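Local coordinates for protein probable receptor YhhM (Klebsiella variicola At-22, PDB 3Q6C) that is of unknown function, though named a probable receptor, and belongs to the DUF2500 family, here folded around a strongly bent antiparallel sheet, at residues L2-V8 against D64-Y70; I7-E13 against Y57-G63; M33-A37 against V49-A54. All coordinates share one frame; numbering follows the deposited sequence.

Interaction 1: residues L2-V8 against D64-Y70; sequences LQKRVIV and DRGMLSY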
loop_
_atom_site.group_PDB
_atom_site.type_symbol
_atom_site.label_atom_id
_atom_site.label_comp_id
_atom_site.label_asym_id
_atom_site.label_seq_id
_atom_site.Cartn_x
_atom_site.Cartn_y
_atom_site.Cartn_z
ATOM N N LEU A 2 0.946 -13.833 -3.233
ATOM C CA LEU A 2 1.412 -13.357 -4.536
ATOM C C LEU A 2 2.261 -12.084 -4.507
ATOM O O LEU A 2 2.426 -11.446 -3.469
ATOM C CB LEU A 2 0.227 -13.074 -5.458
ATOM C CG LEU A 2 -0.861 -14.101 -5.743
ATOM C CD1 LEU A 2 -0.216 -15.429 -6.046
ATOM C CD2 LEU A 2 -1.803 -14.211 -4.564
ATOM N N GLN A 3 2.775 -11.733 -5.686
ATOM C CA GLN A 3 3.580 -10.539 -5.930
ATOM C C GLN A 3 3.087 -9.934 -7.244
ATOM O O GLN A 3 2.784 -10.670 -8.185
ATOM C CB GLN A 3 5.062 -10.872 -6.095
ATOM C CG GLN A 3 5.740 -11.452 -4.875
ATOM C CD GLN A 3 7.221 -11.107 -4.831
ATOM O OE1 GLN A 3 7.604 -10.017 -4.404
ATOM N NE2 GLN A 3 8.061 -12.029 -5.288
ATOM N N LYS A 4 3.005 -8.604 -7.302
ATOM C CA LYS A 4 2.561 -7.894 -8.501
ATOM C C LYS A 4 3.238 -6.519 -8.578
ATOM O O LYS A 4 3.406 -5.855 -7.559
ATOM C CB LYS A 4 1.037 -7.719 -8.488
ATOM C CG LYS A 4 0.448 -7.197 -9.800
ATOM C CD LYS A 4 -1.051 -6.958 -9.664
ATOM C CE LYS A 4 -1.708 -6.438 -10.952
ATOM N NZ LYS A 4 -1.877 -7.462 -12.023
ATOM N N ARG A 5 3.632 -6.100 -9.779
ATOM C CA ARG A 5 4.272 -4.800 -9.947
ATOM C C ARG A 5 3.195 -3.727 -9.970
ATOM O O ARG A 5 2.293 -3.762 -10.802
ATOM C CB ARG A 5 5.073 -4.739 -11.251
ATOM C CG ARG A 5 6.068 -5.877 -11.425
ATOM C CD ARG A 5 7.151 -5.542 -12.446
ATOM N NE ARG A 5 8.096 -4.567 -11.902
ATOM C CZ ARG A 5 8.007 -3.252 -12.076
ATOM N NH1 ARG A 5 7.015 -2.744 -12.793
ATOM N NH2 ARG A 5 8.902 -2.445 -11.516
ATOM N N VAL A 6 3.279 -2.769 -9.059
ATOM C CA VAL A 6 2.276 -1.713 -9.022
ATOM C C VAL A 6 2.918 -0.390 -8.683
ATOM O O VAL A 6 4.126 -0.309 -8.435
ATOM C CB VAL A 6 1.203 -1.973 -7.942
ATOM C CG1 VAL A 6 0.620 -3.373 -8.087
ATOM C CG2 VAL A 6 1.813 -1.773 -6.571
ATOM N N ILE A 7 2.093 0.650 -8.680
ATOM C CA ILE A 7 2.555 1.970 -8.313
ATOM C C ILE A 7 1.763 2.338 -7.065
ATOM O O ILE A 7 0.633 1.881 -6.878
ATOM C CB ILE A 7 2.298 3.005 -9.430
ATOM C CG1 ILE A 7 2.967 4.325 -9.060
ATOM C CG2 ILE A 7 0.811 3.229 -9.621
ATOM C CD1 ILE A 7 2.899 5.383 -10.150
ATOM N N VAL A 8 2.368 3.134 -6.194
ATOM C CA VAL A 8 1.695 3.558 -4.973
ATOM C C VAL A 8 0.691 4.667 -5.293
ATOM O O VAL A 8 1.021 5.854 -5.263
ATOM C CB VAL A 8 2.710 4.050 -3.930
ATOM C CG1 VAL A 8 1.997 4.475 -2.663
ATOM C CG2 VAL A 8 3.698 2.934 -3.619
ATOM N N ASP A 64 5.854 5.911 -5.907
ATOM C CA ASP A 64 6.825 4.858 -6.146
ATOM C C ASP A 64 6.172 3.667 -6.826
ATOM O O ASP A 64 4.995 3.385 -6.613
ATOM C CB ASP A 64 7.435 4.403 -4.827
ATOM C CG ASP A 64 8.599 5.262 -4.398
ATOM O OD1 ASP A 64 8.684 6.428 -4.848
ATOM O OD2 ASP A 64 9.429 4.769 -3.601
ATOM N N ARG A 65 6.930 2.982 -7.671
ATOM C CA ARG A 65 6.416 1.796 -8.327
ATOM C C ARG A 65 7.366 0.675 -7.957
ATOM O O ARG A 65 8.577 0.876 -7.866
ATOM C CB ARG A 65 6.345 1.969 -9.848
ATOM C CG ARG A 65 7.637 2.334 -10.520
ATOM C CD ARG A 65 7.475 2.339 -12.037
ATOM N NE ARG A 65 6.316 3.117 -12.485
ATOM C CZ ARG A 65 6.139 4.420 -12.263
ATOM N NH1 ARG A 65 7.048 5.116 -11.587
ATOM N NH2 ARG A 65 5.051 5.032 -12.724
ATOM N N GLY A 66 6.812 -0.498 -7.703
ATOM C CA GLY A 66 7.652 -1.608 -7.331
ATOM C C GLY A 66 6.876 -2.889 -7.175
ATOM O O GLY A 66 5.833 -3.079 -7.809
HETATM N N MSE A 67 7.387 -3.761 -6.310
HETATM C CA MSE A 67 6.783 -5.061 -6.065
HETATM C C MSE A 67 5.939 -5.082 -4.798
HETATM O O MSE A 67 6.430 -4.782 -3.706
HETATM C CB MSE A 67 7.886 -6.118 -5.959
HETATM C CG MSE A 67 7.451 -7.529 -6.315
HETATM SE SE MSE A 67 6.933 -7.702 -8.180
HETATM C CE MSE A 67 8.627 -7.243 -9.002
ATOM N N LEU A 68 4.670 -5.447 -4.952
ATOM C CA LEU A 68 3.744 -5.535 -3.827
ATOM C C LEU A 68 3.502 -6.995 -3.467
ATOM O O LEU A 68 3.039 -7.769 -4.300
ATOM C CB LEU A 68 2.402 -4.896 -4.181
ATOM C CG LEU A 68 1.286 -5.143 -3.163
ATOM C CD1 LEU A 68 1.476 -4.248 -1.948
ATOM C CD2 LEU A 68 -0.048 -4.870 -3.798
ATOM N N SER A 69 3.818 -7.373 -2.234
ATOM C CA SER A 69 3.601 -8.742 -1.781
ATOM C C SER A 69 2.319 -8.716 -0.988
ATOM O O SER A 69 2.137 -7.848 -0.136
ATOM C CB SER A 69 4.742 -9.216 -0.881
ATOM O OG SER A 69 5.982 -9.214 -1.569
ATOM N N TYR A 70 1.425 -9.658 -1.262
ATOM C CA TYR A 70 0.159 -9.686 -0.539
ATOM C C TYR A 70 -0.564 -11.026 -0.531
ATOM O O TYR A 70 -0.439 -11.825 -1.454
ATOM C CB TYR A 70 -0.793 -8.644 -1.121
ATOM C CG TYR A 70 -1.231 -8.972 -2.532
ATOM C CD1 TYR A 70 -0.403 -8.700 -3.629
ATOM C CD2 TYR A 70 -2.458 -9.593 -2.766
ATOM C CE1 TYR A 70 -0.793 -9.042 -4.929
ATOM C CE2 TYR A 70 -2.855 -9.940 -4.048
ATOM C CZ TYR A 70 -2.021 -9.663 -5.127
ATOM O OH TYR A 70 -2.428 -10.029 -6.390
#

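Interaction 2: residues I7-E13 against Y57-G63; sequences IVSNKRE and YHALSVG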
loop_
_atom_site.group_PDB
_atom_site.type_symbol
_atom_site.label_atom_id
_atom_site.label_comp_id
_atom_site.label_asym_id
_atom_site.label_seq_id
_atom_site.Cartn_x
_atom_site.Cartn_y
_atom_site.Cartn_z
ATOM N N ILE A 7 2.093 0.650 -8.680
ATOM C CA ILE A 7 2.555 1.970 -8.313
ATOM C C ILE A 7 1.763 2.338 -7.065
ATOM O O ILE A 7 0.633 1.881 -6.878
ATOM C CB ILE A 7 2.298 3.005 -9.430
ATOM C CG1 ILE A 7 2.967 4.325 -9.060
ATOM C CG2 ILE A 7 0.811 3.229 -9.621
ATOM C CD1 ILE A 7 2.899 5.383 -10.150
ATOM N N VAL A 8 2.368 3.134 -6.194
ATOM C CA VAL A 8 1.695 3.558 -4.973
ATOM C C VAL A 8 0.691 4.667 -5.293
ATOM O O VAL A 8 1.021 5.854 -5.263
ATOM C CB VAL A 8 2.710 4.050 -3.930
ATOM C CG1 VAL A 8 1.997 4.475 -2.663
ATOM C CG2 VAL A 8 3.698 2.934 -3.619
ATOM N N SER A 9 -0.529 4.237 -5.620
ATOM C CA SER A 9 -1.648 5.107 -5.970
ATOM C C SER A 9 -1.798 6.305 -5.070
ATOM O O SER A 9 -1.607 7.441 -5.501
ATOM C CB SER A 9 -2.966 4.330 -5.917
ATOM O OG SER A 9 -3.239 3.667 -7.125
ATOM N N ASN A 10 -2.177 6.049 -3.823
ATOM C CA ASN A 10 -2.380 7.119 -2.867
ATOM C C ASN A 10 -2.361 6.613 -1.443
ATOM O O ASN A 10 -2.407 5.410 -1.200
ATOM C CB ASN A 10 -3.719 7.817 -3.125
ATOM C CG ASN A 10 -4.901 7.001 -2.643
ATOM O OD1 ASN A 10 -5.121 5.885 -3.106
ATOM N ND2 ASN A 10 -5.666 7.551 -1.703
ATOM N N LYS A 11 -2.308 7.560 -0.511
ATOM C CA LYS A 11 -2.283 7.280 0.917
ATOM C C LYS A 11 -3.270 8.183 1.650
ATOM O O LYS A 11 -3.379 9.380 1.370
ATOM C CB LYS A 11 -0.873 7.509 1.470
ATOM C CG LYS A 11 0.098 6.360 1.208
ATOM C CD LYS A 11 1.548 6.772 1.473
ATOM C CE LYS A 11 1.778 7.246 2.911
ATOM N NZ LYS A 11 3.127 7.883 3.048
ATOM N N ARG A 12 -3.998 7.607 2.594
ATOM C CA ARG A 12 -4.949 8.382 3.351
ATOM C C ARG A 12 -4.775 8.111 4.823
ATOM O O ARG A 12 -4.573 6.976 5.235
ATOM C CB ARG A 12 -6.380 8.049 2.934
ATOM C CG ARG A 12 -7.432 8.969 3.563
ATOM C CD ARG A 12 -8.855 8.568 3.182
ATOM N NE ARG A 12 -9.216 7.246 3.697
ATOM C CZ ARG A 12 -10.390 6.655 3.491
ATOM N NH1 ARG A 12 -11.328 7.265 2.775
ATOM N NH2 ARG A 12 -10.629 5.449 4.003
ATOM N N GLU A 13 -4.825 9.180 5.605
ATOM C CA GLU A 13 -4.725 9.103 7.055
ATOM C C GLU A 13 -6.106 9.567 7.497
ATOM O O GLU A 13 -6.585 10.611 7.063
ATOM C CB GLU A 13 -3.658 10.057 7.573
ATOM C CG GLU A 13 -3.046 9.633 8.892
ATOM C CD GLU A 13 -1.975 10.599 9.363
ATOM O OE1 GLU A 13 -1.416 11.323 8.511
ATOM O OE2 GLU A 13 -1.688 10.626 10.581
ATOM N N TYR A 57 3.027 2.463 7.040
ATOM C CA TYR A 57 2.452 3.526 6.226
ATOM C C TYR A 57 3.454 4.637 5.907
ATOM O O TYR A 57 3.596 5.042 4.751
ATOM C CB TYR A 57 1.236 4.101 6.949
ATOM C CG TYR A 57 0.591 5.297 6.291
ATOM C CD1 TYR A 57 0.960 6.598 6.651
ATOM C CD2 TYR A 57 -0.454 5.133 5.377
ATOM C CE1 TYR A 57 0.291 7.706 6.128
ATOM C CE2 TYR A 57 -1.131 6.231 4.851
ATOM C CZ TYR A 57 -0.758 7.511 5.236
ATOM O OH TYR A 57 -1.472 8.593 4.777
ATOM N N HIS A 58 4.147 5.137 6.925
ATOM C CA HIS A 58 5.127 6.194 6.697
ATOM C C HIS A 58 6.311 5.688 5.889
ATOM O O HIS A 58 7.097 6.476 5.387
ATOM C CB HIS A 58 5.603 6.790 8.025
ATOM C CG HIS A 58 4.528 7.514 8.775
ATOM N ND1 HIS A 58 3.783 8.529 8.212
ATOM C CD2 HIS A 58 4.038 7.340 10.027
ATOM C CE1 HIS A 58 2.878 8.945 9.081
ATOM N NE2 HIS A 58 3.010 8.238 10.190
ATOM N N ALA A 59 6.428 4.371 5.746
ATOM C CA ALA A 59 7.526 3.783 4.975
ATOM C C ALA A 59 7.283 3.881 3.469
ATOM O O ALA A 59 8.228 3.853 2.686
ATOM C CB ALA A 59 7.723 2.332 5.363
ATOM N N LEU A 60 6.014 3.997 3.076
ATOM C CA LEU A 60 5.640 4.095 1.668
ATOM C C LEU A 60 5.702 5.511 1.136
ATOM O O LEU A 60 5.586 6.479 1.887
ATOM C CB LEU A 60 4.219 3.585 1.451
ATOM C CG LEU A 60 3.900 2.113 1.674
ATOM C CD1 LEU A 60 2.451 1.890 1.285
ATOM C CD2 LEU A 60 4.821 1.224 0.846
ATOM N N SER A 61 5.865 5.621 -0.178
ATOM C CA SER A 61 5.921 6.922 -0.840
ATOM C C SER A 61 4.988 6.973 -2.042
ATOM O O SER A 61 5.221 6.311 -3.049
ATOM C CB SER A 61 7.346 7.240 -1.288
ATOM O OG SER A 61 8.150 7.551 -0.168
ATOM N N VAL A 62 3.926 7.760 -1.927
ATOM C CA VAL A 62 2.980 7.883 -3.018
ATOM C C VAL A 62 3.743 8.213 -4.285
ATOM O O VAL A 62 4.483 9.188 -4.331
ATOM C CB VAL A 62 1.955 8.990 -2.746
ATOM C CG1 VAL A 62 1.099 9.215 -3.985
ATOM C CG2 VAL A 62 1.081 8.598 -1.560
ATOM N N GLY A 63 3.576 7.383 -5.306
ATOM C CA GLY A 63 4.273 7.629 -6.554
ATOM C C GLY A 63 5.288 6.563 -6.912
ATOM O O GLY A 63 5.562 6.340 -8.086
#

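Interaction 3: residues M33-A37 against V49-A54; sequences MRYEA and VFRLDA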
loop_
_atom_site.group_PDB
_atom_site.type_symbol
_atom_site.label_atom_id
_atom_site.label_comp_id
_atom_site.label_asym_id
_atom_site.label_seq_id
_atom_site.Cartn_x
_atom_site.Cartn_y
_atom_site.Cartn_z
HETATM N N MSE A 33 -6.483 6.494 14.975
HETATM C CA MSE A 33 -5.879 6.750 13.673
HETATM C C MSE A 33 -5.907 5.525 12.772
HETATM O O MSE A 33 -5.485 4.443 13.171
HETATM C CB MSE A 33 -4.431 7.213 13.847
HETATM C CG MSE A 33 -4.308 8.554 14.522
HETATM SE SE MSE A 33 -5.082 9.958 13.441
HETATM C CE MSE A 33 -3.441 10.868 12.958
ATOM N N ARG A 34 -6.410 5.699 11.556
ATOM C CA ARG A 34 -6.467 4.608 10.596
ATOM C C ARG A 34 -5.636 4.968 9.379
ATOM O O ARG A 34 -5.703 6.095 8.889
ATOM C CB ARG A 34 -7.899 4.344 10.153
ATOM C CG ARG A 34 -8.043 3.092 9.302
ATOM C CD ARG A 34 -9.484 2.886 8.880
ATOM N NE ARG A 34 -9.734 1.527 8.410
ATOM C CZ ARG A 34 -9.561 0.433 9.146
ATOM N NH1 ARG A 34 -9.130 0.530 10.399
ATOM N NH2 ARG A 34 -9.832 -0.759 8.629
ATOM N N TYR A 35 -4.855 4.011 8.890
ATOM C CA TYR A 35 -4.020 4.262 7.729
ATOM C C TYR A 35 -4.354 3.334 6.566
ATOM O O TYR A 35 -4.629 2.150 6.761
ATOM C CB TYR A 35 -2.545 4.123 8.103
ATOM C CG TYR A 35 -2.125 4.950 9.300
ATOM C CD1 TYR A 35 -2.265 4.460 10.601
ATOM C CD2 TYR A 35 -1.566 6.212 9.135
ATOM C CE1 TYR A 35 -1.849 5.210 11.706
ATOM C CE2 TYR A 35 -1.152 6.968 10.229
ATOM C CZ TYR A 35 -1.293 6.463 11.507
ATOM O OH TYR A 35 -0.862 7.212 12.582
ATOM N N GLU A 36 -4.335 3.887 5.357
ATOM C CA GLU A 36 -4.643 3.133 4.149
ATOM C C GLU A 36 -3.750 3.543 2.975
ATOM O O GLU A 36 -3.469 4.726 2.766
ATOM C CB GLU A 36 -6.104 3.351 3.758
ATOM C CG GLU A 36 -7.125 2.665 4.655
ATOM C CD GLU A 36 -8.565 3.111 4.378
ATOM O OE1 GLU A 36 -8.943 3.268 3.198
ATOM O OE2 GLU A 36 -9.325 3.295 5.348
ATOM N N ALA A 37 -3.298 2.555 2.212
ATOM C CA ALA A 37 -2.470 2.815 1.048
ATOM C C ALA A 37 -3.092 2.101 -0.134
ATOM O O ALA A 37 -3.559 0.967 -0.016
ATOM C CB ALA A 37 -1.075 2.309 1.276
ATOM N N VAL A 49 -7.058 -1.261 -2.017
ATOM C CA VAL A 49 -6.819 -0.663 -0.716
ATOM C C VAL A 49 -6.364 -1.638 0.357
ATOM O O VAL A 49 -7.016 -2.650 0.608
ATOM C CB VAL A 49 -8.084 0.028 -0.195
ATOM C CG1 VAL A 49 -7.773 0.772 1.100
ATOM C CG2 VAL A 49 -8.622 0.967 -1.245
ATOM N N PHE A 50 -5.246 -1.310 0.994
ATOM C CA PHE A 50 -4.698 -2.119 2.071
ATOM C C PHE A 50 -4.605 -1.292 3.358
ATOM O O PHE A 50 -4.211 -0.118 3.335
ATOM C CB PHE A 50 -3.309 -2.611 1.696
ATOM C CG PHE A 50 -3.309 -3.723 0.699
ATOM C CD1 PHE A 50 -3.522 -5.040 1.109
ATOM C CD2 PHE A 50 -3.071 -3.465 -0.647
ATOM C CE1 PHE A 50 -3.493 -6.083 0.192
ATOM C CE2 PHE A 50 -3.041 -4.498 -1.577
ATOM C CZ PHE A 50 -3.250 -5.813 -1.158
ATOM N N ARG A 51 -4.981 -1.904 4.477
ATOM C CA ARG A 51 -4.901 -1.240 5.772
ATOM C C ARG A 51 -3.488 -1.472 6.293
ATOM O O ARG A 51 -2.958 -2.573 6.185
ATOM C CB ARG A 51 -5.888 -1.840 6.767
ATOM C CG ARG A 51 -5.865 -1.114 8.089
ATOM C CD ARG A 51 -6.328 -1.968 9.259
ATOM N NE ARG A 51 -6.059 -1.280 10.524
ATOM C CZ ARG A 51 -6.024 -1.869 11.716
ATOM N NH1 ARG A 51 -6.248 -3.176 11.829
ATOM N NH2 ARG A 51 -5.735 -1.157 12.796
ATOM N N LEU A 52 -2.883 -0.436 6.857
ATOM C CA LEU A 52 -1.531 -0.543 7.386
ATOM C C LEU A 52 -1.452 0.123 8.755
ATOM O O LEU A 52 -2.371 0.847 9.164
ATOM C CB LEU A 52 -0.547 0.183 6.467
ATOM C CG LEU A 52 -0.581 -0.035 4.965
ATOM C CD1 LEU A 52 0.372 0.931 4.286
ATOM C CD2 LEU A 52 -0.207 -1.458 4.666
ATOM N N ASP A 53 -0.363 -0.124 9.474
ATOM C CA ASP A 53 -0.185 0.566 10.738
ATOM C C ASP A 53 0.650 1.771 10.322
ATOM O O ASP A 53 1.061 1.867 9.161
ATOM C CB ASP A 53 0.541 -0.296 11.779
ATOM C CG ASP A 53 1.887 -0.789 11.310
ATOM O OD1 ASP A 53 2.385 -0.325 10.263
ATOM O OD2 ASP A 53 2.454 -1.650 12.014
ATOM N N ALA A 54 0.911 2.682 11.247
ATOM C CA ALA A 54 1.660 3.886 10.914
ATOM C C ALA A 54 3.088 3.676 10.412
ATOM O O ALA A 54 3.479 4.239 9.389
ATOM C CB ALA A 54 1.661 4.833 12.103
HETATM O O HOH W 1 -4.536 1.783 10.417
#

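Interaction 1: residues L2-V8 against D64-Y70
Leu2 and Tyr70 begin an antiparallel ladder of two neighbouring strands, 2-8 and 65-70, in the five-stranded sheet. Three hydrogen-bonded pairs, Leu2-Tyr70, Lys4-Leu68 and Val6-Gly66, each exchange two backbone bonds, and Val8 N adds one more to Asp64 O (2.7 Å). On the face carrying Gln3, Arg5 and Ile7, the selenomethionine Met67 spans two facing side chains. Its CB leaves the strand with CG anti to the backbone N (chi1 -154°), which brings Met67 CG to Gln3 OE1 at 3.1 Å, the two side chains crossing nearly at right angles. Bends at chi2 and chi3 then turn the chain toward Arg5, so that Met67 SE and CE both lie 3.8 Å from Arg5 CG. The Arg5 guanidinium is engaged further on, in salt bridges to Glu42 and Asp81. The other face carries Leu2, Lys4, Val6, Leu68 and Tyr70; on it Val6 CG2 meets Leu68 CB at 4.0 Å, and Leu68 goes on to pack against Phe50 and Phe75. At the Leu2 end of the ladder the Tyr70 ring reaches back across it, with Leu2 CB 4.1 Å from Tyr70 CZ and Lys4 CB at the ring edge, 4.2 Å from Tyr70 CE1.

Interaction 2: residues I7-E13 against Y57-G63
Val8 O receives the backbone bond from Gly63 N (3.0 Å), on a lone pair in the carbonyl plane, where strand 7-13 bends at an inverse gamma turn centred on Val8; the next two residues, Ser9 and Asn10, form a classic beta bulge opposite Ser38. Beyond the bend the strand is covered by the end of helix 54-59 and the loop after it. Lys11 dominates this contact. Its CE sits over the centre of one face of the Tyr57 ring, a CH-pi contact 3.5 Å from the centroid, while NZ lies 4.5 Å from it in cation-pi geometry. A bend at chi3 (59°) turns the ammonium to the chain beyond the ring, where NZ of Lys11 bonds Leu60 O at 3.1 Å from above the carbonyl plane and, weakly, Tyr57 O. Val62 flanks the aliphatic part, its CG2 lying 3.6 Å from Lys11 CD as the two side chains run past each other in opposite directions. Nearer the bend, Val8 CG1 packs on Val62 CA at 3.6 Å. The lysine thus lays its methylenes on an aromatic face and spends its charge on Leu60 O, just past the helix, and weakly on Tyr57 O, carbonyl oxygens that would probably favour a cation.

Interaction 3: residues M33-A37 against V49-A54
Tyr35 and Ala54 make the dense end of this contact. The ring of Tyr35 lies with one face against the alanine, Ala54 CB being 3.4 Å from Tyr35 CZ and Ala54 CA standing over the ring centre. CG of the tyrosine is anti to its carbonyl carbon (chi1 -53°), an arrangement that carries the ring back along the strand, toward its N-terminal end, onto Ala54, and CB passes Leu52 O on the way. The same side of the sheet holds Ala37, its CB 3.6 Å from Leu52 CD1; both residues also touch Leu60, and Phe50 continues the apolar layer to Leu68, Tyr70 and Phe75. The backbone pairing is regular at Ala37 and Phe50, with Ala37 N to Phe50 O and Phe50 N to Ala37 O each 3.0 Å and nearly straight. These strands, 33-41 and 48-52, are the arms of a beta hairpin, and 48-52 is an outermost strand of the sheet within the chain. Where it runs out, Asp53 takes the N-cap position of helix 54-59 and its OD1 accepts a bond from Gln56 N. The pairing has slackened by this point: Leu52 N still reaches Tyr35 O, but from well above the carbonyl plane, and a water stands between Tyr35 N and Leu52 O, 2.7 Å from each. On the opposite face the contact is polar and more open. The guanidinium planes of Arg34 and Arg51 are 13° apart, with Arg34 NH1 3.6 Å from Arg51 NE, and Arg51 CG lies over one face of the Arg34 group. Glu36 probably eases this approach of like charges through a long salt bridge, its OE2 to Arg34 NE, although the stronger partner of that carboxylate is Arg12 on the next strand. Its other oxygen, OE1, lies against CG1 of the exposed Val49.

Strand 2-15 runs through interactions 1 and 2, which share Ile7 and Val8 and have centres about 12 Å apart; its first half pairs with 65-71, its second half is covered by the helix and loop leading to that strand. Interaction 3 joins the next two strands across the sheet, its centre about 9 Å from that of interaction 2 and 16 Å from that of interaction 1. Along the chain, the hairpin of interaction 3 falls between the segments of interaction 2, which lies within the span of interaction 1. Although interactions 1 and 3 lie on opposite sides of the chain's centre, Phe50 joins them by apolar packing on Leu68 and Tyr70; the Arg12-Glu36 salt bridge ties 2 and 3 on the polar face.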